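Local coordinates for protein pseudoazurin (Methylobacterium extorquens, PDB 1PMY) that binds a single copper ion and probably carries electrons as a periplasmic blue copper protein, at residues Gly39-Thr44 against Phe76-His81. Residues are numbered along the deposited sequence; the frame is centred on the assembly and turned at random.
Sequences GHNVET and FKCAPH. With CU (copper (II) ion), chain B.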
# COMPACT_ATOMS: atom_id res chain seq x y z
N GLY A 39 -13.80 5.80 7.42
CA GLY A 39 -14.01 4.34 7.36
C GLY A 39 -12.86 3.58 6.66
O GLY A 39 -13.14 2.43 6.31
N HIS A 40 -11.75 4.18 6.47
CA HIS A 40 -10.59 3.49 5.84
C HIS A 40 -9.44 3.38 6.82
O HIS A 40 -9.35 4.22 7.73
CB HIS A 40 -10.22 4.13 4.52
CG HIS A 40 -11.30 4.23 3.52
ND1 HIS A 40 -11.91 3.27 2.75
CD2 HIS A 40 -11.95 5.40 3.16
CE1 HIS A 40 -12.83 3.77 1.98
NE2 HIS A 40 -12.85 5.06 2.19
N ASN A 41 -8.58 2.37 6.60
CA ASN A 41 -7.32 2.30 7.41
C ASN A 41 -6.23 1.81 6.41
O ASN A 41 -6.51 1.54 5.24
CB ASN A 41 -7.33 1.58 8.70
CG ASN A 41 -7.32 0.05 8.57
OD1 ASN A 41 -7.62 -0.40 7.43
ND2 ASN A 41 -6.77 -0.52 9.63
N VAL A 42 -5.09 1.53 7.04
CA VAL A 42 -3.93 0.97 6.34
C VAL A 42 -3.35 -0.17 7.23
O VAL A 42 -3.17 -0.04 8.47
CB VAL A 42 -2.84 2.10 6.17
CG1 VAL A 42 -1.74 1.50 5.26
CG2 VAL A 42 -3.45 3.27 5.33
N GLU A 43 -3.11 -1.27 6.55
CA GLU A 43 -2.54 -2.43 7.31
C GLU A 43 -1.64 -3.19 6.38
O GLU A 43 -1.94 -3.38 5.15
CB GLU A 43 -3.62 -3.35 7.90
CG GLU A 43 -3.11 -4.57 8.65
CD GLU A 43 -4.12 -5.40 9.39
OE1 GLU A 43 -5.26 -4.96 9.38
OE2 GLU A 43 -3.79 -6.41 10.02
N THR A 44 -0.56 -3.64 6.96
CA THR A 44 0.40 -4.48 6.15
C THR A 44 -0.37 -5.73 5.60
O THR A 44 -1.23 -6.28 6.34
CB THR A 44 1.46 -5.04 7.19
OG1 THR A 44 2.16 -3.88 7.72
CG2 THR A 44 2.43 -6.10 6.63
N PHE A 76 0.00 -2.86 1.01
CA PHE A 76 -0.86 -2.46 2.15
C PHE A 76 -2.31 -2.64 1.67
O PHE A 76 -2.57 -2.41 0.51
CB PHE A 76 -0.65 -0.97 2.50
CG PHE A 76 0.69 -0.63 3.09
CD1 PHE A 76 0.92 -1.06 4.38
CD2 PHE A 76 1.71 -0.07 2.30
CE1 PHE A 76 2.18 -0.82 4.96
CE2 PHE A 76 2.95 0.24 2.89
CZ PHE A 76 3.14 -0.17 4.19
N LYS A 77 -3.13 -2.95 2.63
CA LYS A 77 -4.58 -3.06 2.41
C LYS A 77 -5.25 -2.05 3.37
O LYS A 77 -4.73 -1.55 4.35
CB LYS A 77 -5.03 -4.51 2.83
CG LYS A 77 -4.94 -4.92 4.27
CD LYS A 77 -5.58 -6.34 4.44
CE LYS A 77 -5.32 -6.79 5.87
NZ LYS A 77 -6.02 -8.15 5.98
N CYS A 78 -6.52 -1.82 2.99
CA CYS A 78 -7.49 -1.17 3.87
C CYS A 78 -8.22 -2.38 4.50
O CYS A 78 -8.79 -3.17 3.70
CB CYS A 78 -8.42 -0.22 3.10
SG CYS A 78 -9.85 0.12 4.12
N ALA A 79 -8.06 -2.63 5.79
CA ALA A 79 -8.71 -3.82 6.38
C ALA A 79 -10.12 -4.07 6.08
O ALA A 79 -10.44 -5.15 5.47
CB ALA A 79 -8.18 -4.24 7.71
N PRO A 80 -11.05 -3.14 6.36
CA PRO A 80 -12.47 -3.34 6.10
C PRO A 80 -12.75 -3.46 4.58
O PRO A 80 -13.75 -4.19 4.31
CB PRO A 80 -13.12 -2.05 6.58
CG PRO A 80 -12.04 -1.10 6.88
CD PRO A 80 -10.71 -1.87 7.12
N HIS A 81 -11.91 -2.90 3.68
CA HIS A 81 -12.22 -3.03 2.25
C HIS A 81 -11.25 -3.86 1.44
O HIS A 81 -11.08 -3.63 0.22
CB HIS A 81 -12.37 -1.60 1.53
CG HIS A 81 -13.29 -0.75 2.32
ND1 HIS A 81 -12.94 0.51 2.82
CD2 HIS A 81 -14.59 -0.98 2.66
CE1 HIS A 81 -14.04 0.99 3.45
NE2 HIS A 81 -15.01 0.16 3.35
CU CU B . -11.16 1.35 2.96
O HOH W 1 -6.47 -7.95 8.63
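Phe76 and Val42 cross obliquely, ring atom CD1 of Phe76 lying 3.8 Å from Val42 CG1; both side chains are buried, and Val42 also packs on Phe18 and Met7. Lys77 pairs with Glu43 as an antiparallel hydrogen-bonded pair: Glu43 N donates to Lys77 O at 2.7 Å and Lys77 N to Glu43 O at 2.8 Å. Extended beyond CG, their side chains run side by side in the same direction; a water accepts from Lys77 NZ and donates a weak bond to Glu43 OE1, while Glu43 OE2 bonds Tyr55. Cys78 swings SG anti to its backbone N (chi1 162°), where it binds copper at 2.1 Å and accepts a long, nearly straight N-H...S bond from Asn41 N (3.6 Å, 167°). Ala79 N donates to Asn41 OD1 in the carbonyl plane, at 2.8 Å; Asn41 ND2 is held by Thr58 O. Bonds at both ends of the amide fix its rotation, and the OD1 bond ties the two copper-binding segments together. Pro80 rests CD against the same OD1 and lays CB over one face of the His81 ring. His81 ND1 binds copper at 2.0 Å and His40 ND1 binds it at 2.1 Å, the rings rim to rim with planes 62° apart. With Met86, these ligands form the type 1 copper site of the cupredoxin fold.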